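Local coordinates for protein putative metal-sulfur cluster biosynthesis proteins YuaD (PDB 1ORU) that is of unknown function but carries a MOSC domain, a family generally associated with molybdenum and pyridoxal phosphate binding, at residues L31-G36 with A121-E126; I74-E79 with D105-K110; P91-A96 with Q140-D145. One frame throughout, in Å; residues are numbered along the deposited sequence.

Contact 1: residues L31-G36 with A121-E126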
# COMPACT_ATOMS: atom_id res chain seq x y z
N LEU A 31 13.02 8.88 17.14
CA LEU A 31 13.31 8.25 15.85
C LEU A 31 13.02 9.25 14.76
O LEU A 31 12.12 10.09 14.89
CB LEU A 31 12.43 7.02 15.61
CG LEU A 31 12.64 5.73 16.41
CD1 LEU A 31 11.61 4.69 15.97
CD2 LEU A 31 14.05 5.22 16.19
N ASP A 32 13.79 9.18 13.68
CA ASP A 32 13.55 10.06 12.54
C ASP A 32 12.90 9.21 11.46
O ASP A 32 13.40 8.13 11.13
CB ASP A 32 14.86 10.64 12.01
CG ASP A 32 15.44 11.68 12.92
OD1 ASP A 32 14.70 12.62 13.31
OD2 ASP A 32 16.65 11.58 13.25
N PHE A 33 11.76 9.67 10.95
CA PHE A 33 11.08 8.97 9.87
C PHE A 33 11.37 9.78 8.62
O PHE A 33 11.23 11.00 8.61
CB PHE A 33 9.56 8.94 10.07
CG PHE A 33 9.08 7.95 11.11
CD1 PHE A 33 9.93 6.98 11.64
CD2 PHE A 33 7.75 7.97 11.53
CE1 PHE A 33 9.47 6.05 12.57
CE2 PHE A 33 7.28 7.05 12.46
CZ PHE A 33 8.14 6.09 12.98
N ASP A 34 11.80 9.10 7.57
CA ASP A 34 12.10 9.77 6.30
C ASP A 34 11.64 8.80 5.22
O ASP A 34 11.34 7.64 5.51
CB ASP A 34 13.60 10.04 6.18
CG ASP A 34 13.93 11.05 5.09
OD1 ASP A 34 13.02 11.45 4.33
OD2 ASP A 34 15.11 11.46 5.00
N TYR A 35 11.57 9.26 3.98
CA TYR A 35 11.16 8.36 2.91
C TYR A 35 12.12 7.18 2.94
O TYR A 35 13.34 7.36 2.91
CB TYR A 35 11.20 9.09 1.57
CG TYR A 35 10.23 10.24 1.51
CD1 TYR A 35 8.86 10.04 1.70
CD2 TYR A 35 10.67 11.55 1.28
CE1 TYR A 35 7.96 11.10 1.66
CE2 TYR A 35 9.78 12.61 1.23
CZ TYR A 35 8.42 12.38 1.42
OH TYR A 35 7.53 13.43 1.37
N GLY A 36 11.58 5.97 3.02
CA GLY A 36 12.43 4.79 3.06
C GLY A 36 12.43 4.15 4.44
O GLY A 36 12.80 2.98 4.60
N ALA A 121 4.97 13.86 11.09
CA ALA A 121 5.43 12.60 10.50
C ALA A 121 4.19 11.73 10.31
O ALA A 121 3.31 11.68 11.19
CB ALA A 121 6.43 11.90 11.42
N ALA A 122 4.10 11.05 9.18
CA ALA A 122 2.94 10.21 8.89
C ALA A 122 3.29 8.87 8.28
O ALA A 122 4.17 8.76 7.43
CB ALA A 122 1.98 10.96 7.97
N LEU A 123 2.57 7.84 8.73
CA LEU A 123 2.77 6.48 8.24
C LEU A 123 1.55 6.03 7.44
O LEU A 123 0.40 6.27 7.83
CB LEU A 123 2.99 5.52 9.41
CG LEU A 123 4.22 5.81 10.30
CD1 LEU A 123 4.31 4.78 11.41
CD2 LEU A 123 5.46 5.77 9.44
N LEU A 124 1.82 5.38 6.31
CA LEU A 124 0.77 4.85 5.44
C LEU A 124 0.67 3.36 5.75
O LEU A 124 1.65 2.63 5.63
CB LEU A 124 1.14 5.05 3.97
CG LEU A 124 0.27 4.33 2.94
CD1 LEU A 124 -1.14 4.92 2.94
CD2 LEU A 124 0.91 4.46 1.55
N CYS A 125 -0.51 2.89 6.14
CA CYS A 125 -0.67 1.47 6.47
C CYS A 125 -0.58 0.54 5.25
O CYS A 125 -1.32 0.71 4.27
CB CYS A 125 -1.99 1.25 7.20
SG CYS A 125 -2.21 -0.46 7.71
N GLU A 126 0.33 -0.43 5.32
CA GLU A 126 0.48 -1.40 4.25
C GLU A 126 0.01 -2.80 4.65
O GLU A 126 0.47 -3.82 4.13
CB GLU A 126 1.93 -1.46 3.76
CG GLU A 126 2.33 -0.26 2.89
CD GLU A 126 1.60 -0.22 1.55
OE1 GLU A 126 1.44 -1.29 0.92
OE2 GLU A 126 1.21 0.88 1.10
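Phe33 meets Leu123 and Ala121 through two neighbouring ring carbons, CD2 and CE2. The ring and the leucine side chain cross at about a right angle. The leucine comes to this corner of the ring with both methyls. Its CD2 sits 3.8 Å from Phe33 CE2 and almost equally near Phe33 CD2, while Leu123 CD1 is 3.9 Å from Phe33 CE2. The approach is oblique to the ring. Ala121 adds a single methyl, with its CB 4.1 Å from Phe33 CD2. Ala121 and Leu123 thus both touch the same corner of the phenyl group.

The first torsion is alike in both larger side chains. In Phe33, chi1 of -76° sets CG anti to the carbonyl carbon, beside the backbone N, and Leu123 does the same. The direction of CB differs. In Phe33 it points toward the other segment; in Leu123 it does not, but the CG branch comes nearer than CB does and brings both methyls to the ring. No hydrogen bond joins the two segments, so the contact is wholly apolar. All three residues are buried. With an alanine here instead of Phe33, a gap would probably open beside the Leu123 methyls and Ala121 CB, which would lose their aromatic partner.

This is core packing of the MOSC fold. The short strand 30-33 pairs with strand 171-174, and Val173 of that strand touches both Phe33 and Ala121. Ile69 of strand 69-73 also touches both Phe33 and Leu123. The contact therefore packs the small two-stranded sheet against strand 122-128 of the large mixed sheet, where Leu123 also lies on Cys165 of strand 163-169.

Contact 2: residues I74-E79 with D105-K110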
# COMPACT_ATOMS: atom_id res chain seq x y z
N ILE A 74 0.57 -2.78 22.29
CA ILE A 74 0.82 -3.41 23.58
C ILE A 74 -0.30 -4.40 23.88
O ILE A 74 -0.06 -5.51 24.37
CB ILE A 74 0.87 -2.36 24.72
CG1 ILE A 74 2.06 -1.41 24.51
CG2 ILE A 74 0.93 -3.05 26.08
CD1 ILE A 74 3.41 -2.10 24.47
N GLU A 75 -1.54 -4.01 23.57
CA GLU A 75 -2.69 -4.86 23.82
C GLU A 75 -2.60 -6.20 23.08
O GLU A 75 -2.83 -7.25 23.68
CB GLU A 75 -3.99 -4.16 23.42
CG GLU A 75 -4.37 -2.94 24.24
CD GLU A 75 -3.71 -1.67 23.74
OE1 GLU A 75 -3.31 -1.62 22.56
OE2 GLU A 75 -3.60 -0.70 24.53
N GLU A 76 -2.26 -6.17 21.79
CA GLU A 76 -2.16 -7.41 21.03
C GLU A 76 -0.96 -8.26 21.48
O GLU A 76 -1.04 -9.49 21.48
CB GLU A 76 -2.09 -7.12 19.52
CG GLU A 76 -3.38 -6.47 18.98
CD GLU A 76 -3.45 -6.40 17.46
OE1 GLU A 76 -2.40 -6.13 16.82
OE2 GLU A 76 -4.55 -6.60 16.89
N CYS A 77 0.13 -7.61 21.88
CA CYS A 77 1.30 -8.36 22.35
C CYS A 77 0.93 -9.12 23.62
O CYS A 77 1.38 -10.25 23.82
CB CYS A 77 2.47 -7.42 22.63
SG CYS A 77 3.33 -6.84 21.16
N ASN A 78 0.13 -8.49 24.47
CA ASN A 78 -0.31 -9.14 25.71
C ASN A 78 -1.20 -10.31 25.34
O ASN A 78 -1.19 -11.36 26.00
CB ASN A 78 -1.10 -8.15 26.58
CG ASN A 78 -0.21 -7.10 27.23
OD1 ASN A 78 -0.70 -6.16 27.85
ND2 ASN A 78 1.10 -7.27 27.10
N GLU A 79 -1.98 -10.13 24.28
CA GLU A 79 -2.88 -11.17 23.81
C GLU A 79 -2.07 -12.38 23.35
O GLU A 79 -2.43 -13.52 23.65
CB GLU A 79 -3.74 -10.65 22.66
CG GLU A 79 -5.09 -11.32 22.57
CD GLU A 79 -5.93 -10.78 21.42
OE1 GLU A 79 -5.90 -9.56 21.17
OE2 GLU A 79 -6.63 -11.59 20.77
N ASP A 105 -7.07 -3.61 18.40
CA ASP A 105 -7.35 -4.28 17.14
C ASP A 105 -6.50 -3.69 16.02
O ASP A 105 -6.93 -3.62 14.86
CB ASP A 105 -8.83 -4.16 16.78
CG ASP A 105 -9.71 -5.00 17.67
OD1 ASP A 105 -9.52 -6.24 17.71
OD2 ASP A 105 -10.60 -4.44 18.34
N LEU A 106 -5.28 -3.28 16.37
CA LEU A 106 -4.35 -2.69 15.41
C LEU A 106 -4.17 -3.49 14.13
O LEU A 106 -4.14 -2.93 13.03
CB LEU A 106 -2.98 -2.53 16.06
CG LEU A 106 -1.84 -2.13 15.11
CD1 LEU A 106 -2.05 -0.70 14.63
CD2 LEU A 106 -0.50 -2.27 15.84
N THR A 107 -4.02 -4.80 14.27
CA THR A 107 -3.79 -5.65 13.12
C THR A 107 -4.89 -5.54 12.06
O THR A 107 -4.64 -5.80 10.87
CB THR A 107 -3.62 -7.12 13.57
OG1 THR A 107 -2.52 -7.19 14.49
CG2 THR A 107 -3.31 -8.02 12.38
N SER A 108 -6.08 -5.13 12.46
CA SER A 108 -7.19 -4.98 11.51
C SER A 108 -7.21 -3.64 10.78
O SER A 108 -8.02 -3.45 9.88
CB SER A 108 -8.53 -5.17 12.22
OG SER A 108 -8.67 -6.50 12.69
N LEU A 109 -6.33 -2.72 11.16
CA LEU A 109 -6.30 -1.41 10.50
C LEU A 109 -6.11 -1.62 9.00
O LEU A 109 -5.11 -2.19 8.56
CB LEU A 109 -5.16 -0.56 11.06
CG LEU A 109 -5.13 0.90 10.59
CD1 LEU A 109 -6.35 1.65 11.13
CD2 LEU A 109 -3.85 1.56 11.09
N LYS A 110 -7.06 -1.16 8.20
CA LYS A 110 -7.00 -1.36 6.76
C LYS A 110 -5.91 -0.59 6.02
O LYS A 110 -5.50 0.49 6.43
CB LYS A 110 -8.36 -1.07 6.14
CG LYS A 110 -9.44 -2.05 6.58
CD LYS A 110 -10.81 -1.68 6.03
CE LYS A 110 -11.88 -2.64 6.53
NZ LYS A 110 -13.26 -2.21 6.13
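Thr107 grips the carboxylate of Glu76 with both its hydroxyl and its backbone N-H. The hydroxyl gives the shorter bond, from Thr107 OG1 to Glu76 OE1 at 2.6 Å. The backbone bond runs from Thr107 N to Glu76 OE2 at 3.2 Å and is fairly straight, with an N-H...O angle of 162°. Both oxygens are met on their syn sides, with each donor 27° out of the carboxylate plane. A weak bond from Thr107 N to Glu76 OE1, 3.3 Å long, completes the set. Two donors of one residue thus fix the rotation of the buried carboxylate.

The torsions suit this grip. Glu76 is extended beyond CG and reaches from helix 74-84 to Thr107. Thr107 OG1 lies beside its own backbone N, at chi1 -58°, which lets both donors face the same group. Thr107 OG1 also accepts a hydrogen bond from Gly162 N.

The donating backbone belongs to a short 3-10 segment, residues 106-108, in the loop between strands 98-101 and 114-116 of the MOSC domain. Ser108 N bonds to Asp105 O, and Leu109 N to Leu106 O.

Packing lies around this polar centre. Leu106 CB rests 3.7 Å from Glu76 OE1, and its side chain lies on Val100 and Ile71 of the sheet. Ile160 touches the side chain of Glu76. At the outer rim, the CB of Asp105 points away from the helix segment.

Contact 3: residues P91-A96 with Q140-D145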
# COMPACT_ATOMS: atom_id res chain seq x y z
N PRO A 91 7.95 -5.86 22.43
CA PRO A 91 7.95 -5.42 21.03
C PRO A 91 9.31 -5.64 20.37
O PRO A 91 9.39 -5.95 19.18
CB PRO A 91 7.59 -3.94 21.14
CG PRO A 91 6.64 -3.92 22.32
CD PRO A 91 7.36 -4.83 23.31
N GLU A 92 10.38 -5.48 21.15
CA GLU A 92 11.74 -5.65 20.64
C GLU A 92 11.97 -7.03 20.03
O GLU A 92 12.63 -7.17 19.00
CB GLU A 92 12.77 -5.43 21.76
CG GLU A 92 12.79 -4.03 22.34
CD GLU A 92 12.00 -3.90 23.63
OE1 GLU A 92 10.85 -4.37 23.68
OE2 GLU A 92 12.54 -3.33 24.60
N TRP A 93 11.43 -8.04 20.70
CA TRP A 93 11.59 -9.42 20.24
C TRP A 93 10.93 -9.63 18.88
O TRP A 93 11.34 -10.51 18.11
CB TRP A 93 10.97 -10.38 21.24
CG TRP A 93 11.52 -10.27 22.63
CD1 TRP A 93 12.65 -9.61 23.02
CD2 TRP A 93 10.96 -10.85 23.81
NE1 TRP A 93 12.84 -9.75 24.38
CE2 TRP A 93 11.81 -10.51 24.88
CE3 TRP A 93 9.83 -11.63 24.07
CZ2 TRP A 93 11.56 -10.92 26.20
CZ3 TRP A 93 9.58 -12.04 25.37
CH2 TRP A 93 10.44 -11.68 26.42
N LEU A 94 9.91 -8.83 18.59
CA LEU A 94 9.19 -8.94 17.32
C LEU A 94 9.77 -8.00 16.28
O LEU A 94 9.25 -7.90 15.16
CB LEU A 94 7.71 -8.65 17.54
CG LEU A 94 6.99 -9.51 18.58
CD1 LEU A 94 5.53 -9.06 18.71
CD2 LEU A 94 7.06 -10.97 18.20
N GLY A 95 10.84 -7.30 16.63
CA GLY A 95 11.48 -6.37 15.72
C GLY A 95 10.63 -5.15 15.39
O GLY A 95 10.78 -4.55 14.32
N ALA A 96 9.75 -4.77 16.30
CA ALA A 96 8.89 -3.61 16.08
C ALA A 96 9.66 -2.30 16.20
O ALA A 96 10.63 -2.21 16.94
CB ALA A 96 7.73 -3.63 17.07
N GLN A 140 11.26 -18.13 22.17
CA GLN A 140 11.63 -19.41 22.75
C GLN A 140 12.88 -19.27 23.62
O GLN A 140 12.95 -19.84 24.70
CB GLN A 140 11.88 -20.45 21.65
CG GLN A 140 12.37 -21.79 22.18
CD GLN A 140 11.29 -22.56 22.90
OE1 GLN A 140 10.48 -23.25 22.27
NE2 GLN A 140 11.24 -22.45 24.22
N SER A 141 13.86 -18.50 23.14
CA SER A 141 15.10 -18.33 23.89
C SER A 141 14.91 -17.65 25.24
O SER A 141 15.76 -17.79 26.13
CB SER A 141 16.13 -17.56 23.05
OG SER A 141 15.78 -16.20 22.86
N TYR A 142 13.82 -16.92 25.42
CA TYR A 142 13.55 -16.25 26.69
C TYR A 142 12.78 -17.15 27.64
O TYR A 142 12.67 -16.86 28.83
CB TYR A 142 12.78 -14.94 26.45
CG TYR A 142 13.66 -13.84 25.91
CD1 TYR A 142 14.52 -13.13 26.74
CD2 TYR A 142 13.67 -13.55 24.54
CE1 TYR A 142 15.38 -12.16 26.23
CE2 TYR A 142 14.52 -12.58 24.02
CZ TYR A 142 15.37 -11.89 24.87
OH TYR A 142 16.23 -10.94 24.35
N TYR A 143 12.24 -18.24 27.11
CA TYR A 143 11.48 -19.20 27.90
C TYR A 143 11.88 -20.60 27.45
O TYR A 143 11.03 -21.41 27.06
CB TYR A 143 9.99 -18.99 27.69
CG TYR A 143 9.51 -17.59 28.00
CD1 TYR A 143 9.59 -17.08 29.30
CD2 TYR A 143 8.97 -16.78 27.01
CE1 TYR A 143 9.13 -15.80 29.60
CE2 TYR A 143 8.50 -15.49 27.30
CZ TYR A 143 8.58 -15.01 28.60
OH TYR A 143 8.10 -13.76 28.90
N PRO A 144 13.19 -20.91 27.50
CA PRO A 144 13.72 -22.21 27.08
C PRO A 144 13.14 -23.43 27.80
O PRO A 144 13.24 -24.55 27.30
CB PRO A 144 15.22 -22.06 27.32
CG PRO A 144 15.27 -21.16 28.51
CD PRO A 144 14.23 -20.11 28.17
N ASP A 145 12.53 -23.22 28.96
CA ASP A 145 11.95 -24.34 29.70
C ASP A 145 10.52 -24.66 29.28
O ASP A 145 9.86 -25.51 29.88
CB ASP A 145 12.02 -24.06 31.21
CG ASP A 145 11.13 -22.91 31.64
OD1 ASP A 145 11.12 -21.87 30.94
OD2 ASP A 145 10.46 -23.04 32.68
O HOH W 1 15.12 -8.35 25.82
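Trp93 reaches across to Tyr142 and Tyr143, and its indole makes all the contacts between the two segments. CB leaves the backbone toward segment 140-145, and chi1 of -56° sets CG anti to the carbonyl carbon, beside the backbone N. From CG outward the indole lies against the Tyr142 ring. CG and CD1 both lie near Tyr142 CE2, CD1 the closer. Trp93 NE1 comes closest, 3.3 Å from Tyr142 CE2, over one face of the phenol. On the fused bond, CD2 lies near Tyr142 CD2, and Trp93 CE2 is 3.5 Å from Tyr142 CE2. The five-membered ring and the tyrosine ring form an offset stack, with centroids 4.0 Å apart and planes at 13°.

Trp93 NE1 also donates in the indole plane to a water, whose O is 3.0 Å away. The same water O lies 3.2 Å from Tyr142 OH and bridges the two side chains. Further along, Trp93 CZ2 lies 3.6 Å from Tyr142 CG. At the far end of the benzo ring, Tyr143 OH lies at the indole edge, near its plane, 4.0 Å from Trp93 CH2. CZ3 touches Tyr143 CE2. The side chains of Trp93 and Tyr143 cross at about a right angle, and Tyr143 OH is hydrogen-bonded to Arg88 O.

Trp93 belongs to the loop between helix 74-84 and strand 98-101 of the MOSC domain. Tyr142 and Tyr143 lie where helix 133-142 gives way to the following loop, and Tyr143 also packs on Leu149 of helix 149-156.

From the N terminus, segment 31-36 comes first and meets its partner only at 121-126, so contact 1 closes a long loop. Contact 2 is nested inside it, joining helix 74-84 to the loop 105-110. Segment 91-96 lies within both loops, but its partner 140-145 lies beyond both. Contact 3 therefore crosses contacts 1 and 2. Contacts 1 and 2 touch where Cys125 SG packs near Leu109 O. Contacts 2 and 3 touch through Cys77 and Leu94, and Ile74 and Pro91. Contacts 1 and 3 lie on opposite sides of the chain's centre. Contact 1 ties the two-stranded sheet to strand 122-128, and contact 3 ties loop 91-96 to the end region of helix 133-142.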